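Local coordinates for protein Lys-gingipain catalytic subunit (Porphyromonas gingivalis, PDB 6I9A) that cleaves proteins after lysine as a secreted cysteine endopeptidase, the catalytic subunit of a possible virulence factor of a periodontal pathogen, at residues V2-Y10 against G110-T118; G94-Y104 against H351-V359. All coordinates share one frame; numbering follows the deposited sequence.

How the contacts relate
From the N terminus, the chain first lays residues 2-10 down and returns to them about a hundred residues later at 110-118, where contact 1 closes a loop holding most of the parallel sheet 40-46, 14-20, 79-83 and 117-121. Contact 2 opens inside that loop, at 94-104, and closes only at 351-359, so the two contacts cross rather than nest. Contact 2 ties the small hairpin 92-93/100-101 and the start of helix 103-106 to helix 350-356 and edge strand 357-361 of the six-stranded sheet. The contacts meet directly: Tyr112 packs on His351, and Pro114 on Trp354, joining the calcium loop to helix 350-356.

Contact 1 (V2-Y10 against G110-T118); sequences VYTDHGDLY and GDYFPEMYT. With CA (calcium ion), chain G.
Two aromatic side chains, His6 and Phe113, each have CG placed anti to the carbonyl carbon (chi1 -67° in both), and these torsions bring their rings together in a face-to-face stack, planes 16° apart and centroids separated by 3.8 Å. Val2 adds an apolar touch, its CG2 3.8 Å from Phe113 CZ, while Tyr112 CE1 lies over the phenyl face opposite the imidazole. Further along, Asp8 illustrates how one carboxylate oxygen can hold both its own turn and the facing strand. With CG anti to the backbone N (chi1 -177°), the carboxylate turns toward Tyr117, whose hydroxyl donates to it on the anti side, 2.6 Å between Tyr117 OH and Asp8 OD1. From the other face, Tyr10 N reaches the same oxygen, 3.1 Å from Asp8 OD1, which closes an Asx turn; the other oxygen, OD2, is held by Tyr322 N. Leu9 lies over the Tyr117 ring, with CB 3.8 Å from the ring centroid and almost on its normal, and its CD1 runs on to the backbone of Met116. The loop carrying Phe113 is folded round a calcium ion, which probably stiffens it: the ion takes Asp111 OD1 at 2.4 Å, Phe113 O at 2.3 Å, both carboxylate oxygens of Glu115, two waters and Asp109. Glu115 OE2 also accepts from Val108 N. Asp111 OD1 also accepts from Phe113 N, a second Asx turn. The whole is a calcium-binding loop leading into strand 117-121 of the parallel sheet, with the N-terminal segment of the gingipain catalytic domain packed across it.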
loop_
_atom_site.group_PDB
_atom_site.type_symbol
_atom_site.label_atom_id
_atom_site.label_comp_id
_atom_site.label_asym_id
_atom_site.label_seq_id
_atom_site.Cartn_x
_atom_site.Cartn_y
_atom_site.Cartn_z
ATOM N N VAL A 2 -19.224 1.762 -10.479
ATOM C CA VAL A 2 -18.302 0.881 -9.775
ATOM C C VAL A 2 -17.666 1.580 -8.566
ATOM O O VAL A 2 -17.359 0.920 -7.567
ATOM C CB VAL A 2 -17.255 0.309 -10.726
ATOM C CG1 VAL A 2 -16.253 1.374 -11.213
ATOM C CG2 VAL A 2 -16.547 -0.890 -10.094
ATOM N N TYR A 3 -17.502 2.906 -8.654
ATOM C CA TYR A 3 -16.889 3.667 -7.566
ATOM C C TYR A 3 -17.764 3.700 -6.336
ATOM O O TYR A 3 -17.243 3.684 -5.228
ATOM C CB TYR A 3 -16.630 5.096 -8.030
ATOM C CG TYR A 3 -15.629 5.173 -9.156
ATOM C CD1 TYR A 3 -14.275 5.027 -8.913
ATOM C CD2 TYR A 3 -16.035 5.394 -10.468
ATOM C CE1 TYR A 3 -13.349 5.120 -9.942
ATOM C CE2 TYR A 3 -15.111 5.465 -11.510
ATOM C CZ TYR A 3 -13.764 5.390 -11.229
ATOM O OH TYR A 3 -12.858 5.554 -12.246
ATOM N N THR A 4 -19.101 3.817 -6.502
ATOM C CA THR A 4 -19.986 3.803 -5.321
ATOM C C THR A 4 -20.241 2.356 -4.896
ATOM O O THR A 4 -20.449 2.102 -3.702
ATOM C CB THR A 4 -21.285 4.551 -5.640
ATOM O OG1 THR A 4 -21.964 3.905 -6.710
ATOM C CG2 THR A 4 -21.073 5.975 -6.008
ATOM N N ASP A 5 -20.201 1.393 -5.816
ATOM C CA ASP A 5 -20.388 -0.016 -5.468
ATOM C C ASP A 5 -19.247 -0.570 -4.647
ATOM O O ASP A 5 -19.460 -1.392 -3.754
ATOM C CB ASP A 5 -20.433 -0.901 -6.737
ATOM C CG ASP A 5 -21.652 -0.888 -7.620
ATOM O OD1 ASP A 5 -22.660 -0.268 -7.225
ATOM O OD2 ASP A 5 -21.562 -1.456 -8.724
ATOM N N HIS A 6 -18.009 -0.162 -4.990
ATOM C CA HIS A 6 -16.815 -0.760 -4.425
ATOM C C HIS A 6 -15.792 0.264 -4.079
ATOM O O HIS A 6 -14.691 0.281 -4.665
ATOM C CB HIS A 6 -16.211 -1.759 -5.421
ATOM C CG HIS A 6 -17.080 -2.937 -5.642
ATOM N ND1 HIS A 6 -17.310 -3.858 -4.650
ATOM C CD2 HIS A 6 -17.725 -3.323 -6.756
ATOM C CE1 HIS A 6 -18.112 -4.776 -5.190
ATOM N NE2 HIS A 6 -18.412 -4.461 -6.447
ATOM N N GLY A 7 -16.140 1.101 -3.123
ATOM C CA GLY A 7 -15.206 2.139 -2.706
ATOM C C GLY A 7 -14.093 1.644 -1.800
ATOM O O GLY A 7 -13.938 0.457 -1.487
ATOM N N ASP A 8 -13.301 2.620 -1.352
ATOM C CA ASP A 8 -12.152 2.371 -0.470
ATOM C C ASP A 8 -12.589 1.472 0.704
ATOM O O ASP A 8 -13.529 1.806 1.424
ATOM C CB ASP A 8 -11.717 3.757 0.052
ATOM C CG ASP A 8 -10.491 3.831 0.947
ATOM O OD1 ASP A 8 -9.825 2.781 1.165
ATOM O OD2 ASP A 8 -10.189 4.921 1.425
ATOM N N LEU A 9 -11.863 0.387 0.907
ATOM C CA LEU A 9 -12.137 -0.571 1.994
ATOM C C LEU A 9 -11.680 -0.082 3.349
ATOM O O LEU A 9 -12.025 -0.705 4.365
ATOM C CB LEU A 9 -11.471 -1.930 1.696
ATOM C CG LEU A 9 -12.094 -2.703 0.525
ATOM C CD1 LEU A 9 -11.377 -4.014 0.381
ATOM C CD2 LEU A 9 -13.605 -2.953 0.761
ATOM N N TYR A 10 -10.862 0.974 3.432
ATOM C CA TYR A 10 -10.399 1.419 4.740
ATOM C C TYR A 10 -11.583 1.704 5.651
ATOM O O TYR A 10 -12.572 2.325 5.259
ATOM C CB TYR A 10 -9.525 2.659 4.565
ATOM C CG TYR A 10 -8.951 3.143 5.872
ATOM C CD1 TYR A 10 -7.800 2.570 6.398
ATOM C CD2 TYR A 10 -9.622 4.098 6.638
ATOM C CE1 TYR A 10 -7.260 3.018 7.609
ATOM C CE2 TYR A 10 -9.111 4.526 7.876
ATOM C CZ TYR A 10 -7.937 3.964 8.349
ATOM O OH TYR A 10 -7.432 4.397 9.557
ATOM N N GLY A 110 -18.810 -14.368 -4.444
ATOM C CA GLY A 110 -18.683 -14.884 -5.795
ATOM C C GLY A 110 -18.019 -14.059 -6.874
ATOM O O GLY A 110 -17.730 -14.586 -7.950
ATOM N N ASP A 111 -17.881 -12.756 -6.631
ATOM C CA ASP A 111 -17.388 -11.917 -7.714
ATOM C C ASP A 111 -15.850 -11.816 -7.669
ATOM O O ASP A 111 -15.176 -12.529 -6.905
ATOM C CB ASP A 111 -18.106 -10.572 -7.666
ATOM C CG ASP A 111 -17.744 -9.696 -6.513
ATOM O OD1 ASP A 111 -16.717 -10.011 -5.797
ATOM O OD2 ASP A 111 -18.426 -8.681 -6.299
ATOM N N TYR A 112 -15.294 -10.923 -8.506
ATOM C CA TYR A 112 -13.827 -10.818 -8.538
ATOM C C TYR A 112 -13.281 -9.612 -7.763
ATOM O O TYR A 112 -12.076 -9.307 -7.820
ATOM C CB TYR A 112 -13.263 -10.857 -9.965
ATOM C CG TYR A 112 -13.878 -9.856 -10.925
ATOM C CD1 TYR A 112 -13.760 -8.481 -10.706
ATOM C CD2 TYR A 112 -14.604 -10.280 -12.030
ATOM C CE1 TYR A 112 -14.337 -7.553 -11.573
ATOM C CE2 TYR A 112 -15.161 -9.366 -12.914
ATOM C CZ TYR A 112 -15.031 -7.998 -12.674
ATOM O OH TYR A 112 -15.586 -7.065 -13.525
ATOM N N PHE A 113 -14.160 -8.917 -7.028
ATOM C CA PHE A 113 -13.733 -7.814 -6.199
ATOM C C PHE A 113 -13.297 -8.300 -4.826
ATOM O O PHE A 113 -14.076 -9.010 -4.159
ATOM C CB PHE A 113 -14.825 -6.782 -6.008
ATOM C CG PHE A 113 -15.203 -6.036 -7.256
ATOM C CD1 PHE A 113 -14.493 -4.914 -7.654
ATOM C CD2 PHE A 113 -16.241 -6.487 -8.062
ATOM C CE1 PHE A 113 -14.863 -4.203 -8.810
ATOM C CE2 PHE A 113 -16.604 -5.781 -9.217
ATOM C CZ PHE A 113 -15.902 -4.645 -9.586
ATOM N N PRO A 114 -12.114 -7.945 -4.370
ATOM C CA PRO A 114 -11.694 -8.356 -3.021
ATOM C C PRO A 114 -12.595 -7.851 -1.918
ATOM O O PRO A 114 -13.156 -6.740 -2.007
ATOM C CB PRO A 114 -10.309 -7.697 -2.855
ATOM C CG PRO A 114 -9.831 -7.501 -4.274
ATOM C CD PRO A 114 -11.075 -7.149 -5.052
ATOM N N GLU A 115 -12.659 -8.626 -0.826
ATOM C CA GLU A 115 -13.311 -8.214 0.437
ATOM C C GLU A 115 -12.360 -7.513 1.370
ATOM O O GLU A 115 -12.842 -6.877 2.310
ATOM C CB GLU A 115 -13.897 -9.464 1.137
ATOM C CG GLU A 115 -15.361 -9.715 0.743
ATOM C CD GLU A 115 -15.572 -9.817 -0.750
ATOM O OE1 GLU A 115 -16.067 -8.825 -1.334
ATOM O OE2 GLU A 115 -15.231 -10.864 -1.352
ATOM N N MET A 116 -11.034 -7.673 1.162
ATOM C CA MET A 116 -10.007 -7.141 2.023
ATOM C C MET A 116 -8.895 -6.550 1.177
ATOM O O MET A 116 -8.593 -7.117 0.113
ATOM C CB MET A 116 -9.404 -8.256 2.895
ATOM C CG MET A 116 -10.393 -8.824 3.922
ATOM S SD MET A 116 -9.863 -10.420 4.615
ATOM C CE MET A 116 -10.264 -11.515 3.219
ATOM N N TYR A 117 -8.211 -5.531 1.676
ATOM C CA TYR A 117 -6.993 -5.034 1.040
ATOM C C TYR A 117 -5.862 -5.979 1.339
ATOM O O TYR A 117 -5.488 -6.149 2.516
ATOM C CB TYR A 117 -6.645 -3.667 1.614
ATOM C CG TYR A 117 -7.388 -2.474 1.058
ATOM C CD1 TYR A 117 -7.909 -2.480 -0.247
ATOM C CD2 TYR A 117 -7.461 -1.283 1.775
ATOM C CE1 TYR A 117 -8.495 -1.336 -0.789
ATOM C CE2 TYR A 117 -8.053 -0.138 1.246
ATOM C CZ TYR A 117 -8.551 -0.170 -0.047
ATOM O OH TYR A 117 -9.145 0.944 -0.598
ATOM N N THR A 118 -5.337 -6.646 0.321
ATOM C CA THR A 118 -4.361 -7.695 0.468
ATOM C C THR A 118 -3.018 -7.272 -0.022
ATOM O O THR A 118 -2.885 -6.683 -1.111
ATOM C CB THR A 118 -4.875 -8.925 -0.317
ATOM O OG1 THR A 118 -6.149 -9.294 0.255
ATOM C CG2 THR A 118 -3.956 -10.118 -0.235
HETATM CA CA CA G . -16.079 -9.943 -3.527
HETATM O O HOH W 1 -17.391 -7.983 -3.900
HETATM O O HOH W 2 -15.188 -12.090 -4.228
#

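Contact 2 (G94-Y104 against H351-V359)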
loop_
_atom_site.group_PDB
_atom_site.type_symbol
_atom_site.label_atom_id
_atom_site.label_comp_id
_atom_site.label_asym_id
_atom_site.label_seq_id
_atom_site.Cartn_x
_atom_site.Cartn_y
_atom_site.Cartn_z
ATOM N N GLY A 94 -4.254 -17.427 -12.017
ATOM C CA GLY A 94 -5.444 -16.662 -12.374
ATOM C C GLY A 94 -6.245 -17.352 -13.481
ATOM O O GLY A 94 -5.657 -17.975 -14.369
ATOM N N LYS A 95 -7.580 -17.232 -13.411
ATOM C CA LYS A 95 -8.503 -17.780 -14.433
ATOM C C LYS A 95 -8.272 -17.041 -15.744
ATOM O O LYS A 95 -8.320 -17.646 -16.829
ATOM C CB LYS A 95 -9.978 -17.628 -13.994
ATOM C CG LYS A 95 -11.002 -18.094 -15.069
ATOM C CD LYS A 95 -12.483 -17.925 -14.710
ATOM C CE LYS A 95 -13.286 -18.292 -15.927
ATOM N NZ LYS A 95 -14.717 -18.455 -15.603
ATOM N N LYS A 96 -8.017 -15.726 -15.650
ATOM C CA LYS A 96 -7.798 -14.911 -16.842
ATOM C C LYS A 96 -6.328 -14.705 -17.106
ATOM O O LYS A 96 -5.890 -14.720 -18.268
ATOM C CB LYS A 96 -8.486 -13.542 -16.680
ATOM C CG LYS A 96 -9.973 -13.593 -16.332
ATOM C CD LYS A 96 -10.732 -14.487 -17.330
ATOM C CE LYS A 96 -12.205 -14.453 -17.104
ATOM N NZ LYS A 96 -12.874 -15.543 -17.903
ATOM N N THR A 97 -5.538 -14.501 -16.055
ATOM C CA THR A 97 -4.125 -14.169 -16.292
ATOM C C THR A 97 -3.269 -15.374 -16.592
ATOM O O THR A 97 -2.227 -15.206 -17.218
ATOM C CB THR A 97 -3.525 -13.444 -15.087
ATOM O OG1 THR A 97 -3.481 -14.383 -13.990
ATOM C CG2 THR A 97 -4.341 -12.203 -14.756
ATOM N N LYS A 98 -3.653 -16.568 -16.076
ATOM C CA LYS A 98 -2.833 -17.773 -16.221
ATOM C C LYS A 98 -1.485 -17.602 -15.508
ATOM O O LYS A 98 -0.574 -18.372 -15.770
ATOM C CB LYS A 98 -2.610 -18.170 -17.701
ATOM C CG LYS A 98 -3.844 -18.040 -18.626
ATOM C CD LYS A 98 -4.996 -18.827 -18.133
ATOM C CE LYS A 98 -6.158 -18.784 -19.113
ATOM N NZ LYS A 98 -7.285 -19.611 -18.596
ATOM N N LYS A 99 -1.400 -16.632 -14.579
ATOM C CA LYS A 99 -0.172 -16.379 -13.821
ATOM C C LYS A 99 -0.548 -16.308 -12.357
ATOM O O LYS A 99 -1.712 -16.160 -12.021
ATOM C CB LYS A 99 0.507 -15.069 -14.260
ATOM C CG LYS A 99 0.877 -15.037 -15.754
ATOM C CD LYS A 99 1.931 -16.056 -16.172
ATOM C CE LYS A 99 2.084 -15.980 -17.705
ATOM N NZ LYS A 99 3.152 -16.855 -18.181
ATOM N N VAL A 100 0.450 -16.387 -11.470
ATOM C CA VAL A 100 0.132 -16.416 -10.041
ATOM C C VAL A 100 -0.659 -15.181 -9.648
ATOM O O VAL A 100 -0.421 -14.047 -10.116
ATOM C CB VAL A 100 1.425 -16.594 -9.197
ATOM C CG1 VAL A 100 2.334 -15.345 -9.233
ATOM C CG2 VAL A 100 1.087 -17.024 -7.764
ATOM N N THR A 101 -1.586 -15.383 -8.689
ATOM C CA THR A 101 -2.355 -14.304 -8.089
ATOM C C THR A 101 -2.654 -14.663 -6.659
ATOM O O THR A 101 -2.816 -15.838 -6.284
ATOM C CB THR A 101 -3.692 -14.027 -8.847
ATOM O OG1 THR A 101 -4.347 -12.871 -8.321
ATOM C CG2 THR A 101 -4.687 -15.198 -8.820
ATOM N N ASP A 102 -2.814 -13.589 -5.878
ATOM C CA ASP A 102 -3.294 -13.649 -4.499
ATOM C C ASP A 102 -4.766 -13.238 -4.423
ATOM O O ASP A 102 -5.346 -13.227 -3.335
ATOM C CB ASP A 102 -2.476 -12.722 -3.573
ATOM C CG ASP A 102 -1.109 -13.255 -3.252
ATOM O OD1 ASP A 102 -0.930 -14.485 -3.334
ATOM O OD2 ASP A 102 -0.203 -12.427 -2.903
ATOM N N LEU A 103 -5.391 -12.928 -5.580
ATOM C CA LEU A 103 -6.763 -12.413 -5.533
ATOM C C LEU A 103 -7.706 -13.331 -4.785
ATOM O O LEU A 103 -8.602 -12.825 -4.064
ATOM C CB LEU A 103 -7.294 -12.243 -6.974
ATOM C CG LEU A 103 -8.750 -11.723 -7.057
ATOM C CD1 LEU A 103 -8.934 -10.354 -6.432
ATOM C CD2 LEU A 103 -9.228 -11.713 -8.493
ATOM N N TYR A 104 -7.574 -14.652 -4.988
ATOM C CA TYR A 104 -8.607 -15.551 -4.449
ATOM C C TYR A 104 -8.463 -15.801 -2.943
ATOM O O TYR A 104 -9.406 -16.312 -2.345
ATOM C CB TYR A 104 -8.653 -16.819 -5.280
ATOM C CG TYR A 104 -9.118 -16.432 -6.673
ATOM C CD1 TYR A 104 -8.234 -16.448 -7.753
ATOM C CD2 TYR A 104 -10.401 -15.933 -6.879
ATOM C CE1 TYR A 104 -8.621 -16.001 -9.018
ATOM C CE2 TYR A 104 -10.803 -15.480 -8.129
ATOM C CZ TYR A 104 -9.911 -15.519 -9.198
ATOM O OH TYR A 104 -10.288 -15.011 -10.418
ATOM N N HIS A 351 -11.671 -8.335 -14.959
ATOM C CA HIS A 351 -11.355 -9.496 -14.142
ATOM C C HIS A 351 -9.821 -9.759 -14.171
ATOM O O HIS A 351 -9.193 -10.003 -13.129
ATOM C CB HIS A 351 -12.176 -10.692 -14.629
ATOM C CG HIS A 351 -12.110 -11.891 -13.743
ATOM N ND1 HIS A 351 -12.968 -12.962 -13.978
ATOM C CD2 HIS A 351 -11.374 -12.170 -12.638
ATOM C CE1 HIS A 351 -12.702 -13.873 -13.041
ATOM N NE2 HIS A 351 -11.758 -13.437 -12.194
ATOM N N TYR A 352 -9.250 -9.736 -15.370
ATOM C CA TYR A 352 -7.822 -9.892 -15.526
ATOM C C TYR A 352 -7.064 -8.903 -14.629
ATOM O O TYR A 352 -6.105 -9.277 -13.964
ATOM C CB TYR A 352 -7.469 -9.690 -17.006
ATOM C CG TYR A 352 -6.015 -9.882 -17.350
ATOM C CD1 TYR A 352 -5.080 -8.893 -17.079
ATOM C CD2 TYR A 352 -5.588 -11.001 -18.061
ATOM C CE1 TYR A 352 -3.753 -9.028 -17.467
ATOM C CE2 TYR A 352 -4.264 -11.144 -18.457
ATOM C CZ TYR A 352 -3.351 -10.162 -18.159
ATOM O OH TYR A 352 -2.064 -10.306 -18.625
ATOM N N TYR A 353 -7.469 -7.613 -14.656
ATOM C CA TYR A 353 -6.755 -6.590 -13.851
ATOM C C TYR A 353 -6.830 -6.872 -12.359
ATOM O O TYR A 353 -5.806 -6.739 -11.667
ATOM C CB TYR A 353 -7.235 -5.159 -14.171
ATOM C CG TYR A 353 -6.251 -4.519 -15.141
ATOM C CD1 TYR A 353 -5.489 -3.415 -14.767
ATOM C CD2 TYR A 353 -5.998 -5.092 -16.389
ATOM C CE1 TYR A 353 -4.499 -2.905 -15.606
ATOM C CE2 TYR A 353 -4.967 -4.633 -17.200
ATOM C CZ TYR A 353 -4.225 -3.541 -16.801
ATOM O OH TYR A 353 -3.230 -3.087 -17.620
ATOM N N TRP A 354 -7.997 -7.312 -11.848
ATOM C CA TRP A 354 -8.080 -7.635 -10.417
ATOM C C TRP A 354 -7.190 -8.813 -10.095
ATOM O O TRP A 354 -6.625 -8.839 -8.997
ATOM C CB TRP A 354 -9.542 -7.861 -10.026
ATOM C CG TRP A 354 -10.339 -6.587 -9.993
ATOM C CD1 TRP A 354 -11.169 -6.094 -10.978
ATOM C CD2 TRP A 354 -10.301 -5.591 -8.957
ATOM N NE1 TRP A 354 -11.670 -4.871 -10.603
ATOM C CE2 TRP A 354 -11.150 -4.528 -9.359
ATOM C CE3 TRP A 354 -9.605 -5.486 -7.743
ATOM C CZ2 TRP A 354 -11.355 -3.389 -8.562
ATOM C CZ3 TRP A 354 -9.831 -4.382 -6.953
ATOM C CH2 TRP A 354 -10.669 -3.325 -7.365
ATOM N N GLU A 355 -7.022 -9.796 -11.007
ATOM C CA GLU A 355 -6.083 -10.894 -10.792
ATOM C C GLU A 355 -4.613 -10.467 -10.968
ATOM O O GLU A 355 -3.712 -11.141 -10.448
ATOM C CB GLU A 355 -6.345 -12.019 -11.796
ATOM C CG GLU A 355 -7.601 -12.847 -11.555
ATOM C CD GLU A 355 -7.762 -13.984 -12.539
ATOM O OE1 GLU A 355 -7.136 -13.962 -13.626
ATOM O OE2 GLU A 355 -8.506 -14.929 -12.203
ATOM N N ALA A 356 -4.367 -9.443 -11.785
ATOM C CA ALA A 356 -3.016 -9.102 -12.213
ATOM C C ALA A 356 -2.209 -8.292 -11.190
ATOM O O ALA A 356 -1.063 -8.611 -10.895
ATOM C CB ALA A 356 -3.080 -8.299 -13.520
ATOM N N TYR A 357 -2.798 -7.172 -10.727
ATOM C CA TYR A 357 -2.046 -6.225 -9.894
ATOM C C TYR A 357 -1.925 -6.696 -8.469
ATOM O O TYR A 357 -2.888 -7.256 -7.881
ATOM C CB TYR A 357 -2.640 -4.830 -10.014
ATOM C CG TYR A 357 -2.008 -4.031 -11.148
ATOM C CD1 TYR A 357 -2.496 -4.112 -12.459
ATOM C CD2 TYR A 357 -0.873 -3.259 -10.931
ATOM C CE1 TYR A 357 -1.880 -3.415 -13.496
ATOM C CE2 TYR A 357 -0.277 -2.545 -11.962
ATOM C CZ TYR A 357 -0.791 -2.616 -13.237
ATOM O OH TYR A 357 -0.171 -1.864 -14.211
ATOM N N HIS A 358 -0.746 -6.486 -7.899
ATOM C CA HIS A 358 -0.461 -6.866 -6.517
ATOM C C HIS A 358 0.309 -5.791 -5.821
ATOM O O HIS A 358 1.067 -5.048 -6.447
ATOM C CB HIS A 358 0.415 -8.147 -6.519
ATOM C CG HIS A 358 -0.341 -9.384 -6.930
ATOM N ND1 HIS A 358 -0.636 -9.648 -8.241
ATOM C CD2 HIS A 358 -0.891 -10.362 -6.159
ATOM C CE1 HIS A 358 -1.352 -10.782 -8.240
ATOM N NE2 HIS A 358 -1.534 -11.243 -7.002
ATOM N N VAL A 359 0.185 -5.814 -4.474
ATOM C CA VAL A 359 1.092 -5.100 -3.601
ATOM C C VAL A 359 2.095 -6.116 -3.025
ATOM O O VAL A 359 1.681 -7.115 -2.404
ATOM C CB VAL A 359 0.373 -4.383 -2.446
ATOM C CG1 VAL A 359 1.417 -3.695 -1.536
ATOM C CG2 VAL A 359 -0.639 -3.333 -2.957
HETATM O O HOH W 3 -2.162 -12.912 -12.060
HETATM O O HOH W 4 -0.329 -9.691 -2.699
#
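Glu355, near the end of helix 350-356, plugs the turn of the β-hairpin formed by strands 92-93 and 100-101, which bonds from Gly94 N to Lys99 O and Lys98 N to Gly94 O close. Its OE1 accepts Lys96 N at 2.8 Å on the syn side and Thr97 N nearly along the C-O direction, while OE2 takes Lys95 N. The anti lone pair of OE2 goes to Tyr104, with Glu355 OE2 and Tyr104 OH only 2.5 Å apart. His351 NE2 donates to Tyr104 OH at 2.8 Å, in the imidazole plane, so a chain of hydrogen bonds from His351 through Tyr104 to Glu355 holds the phenol in place. Four donors on the two oxygens would favour an ionised glutamate. Lys96 CG lies over the His351 ring, and Thr97 CG2 over the centre of the Tyr352 ring. Thr101 OG1 donates to Glu355 O and accepts from Leu103 N, a capping bond before helix 103-106. Asp102 N donates to His358 NE2 at 2.9 Å, in the ring plane, and Asp102 forms a salt bridge with Arg120. Segment 94-104 thus packs along helix 350-356 and strand 357-361, which runs antiparallel to strand 273-279, while helix 325-342 touches Trp354 and Val359.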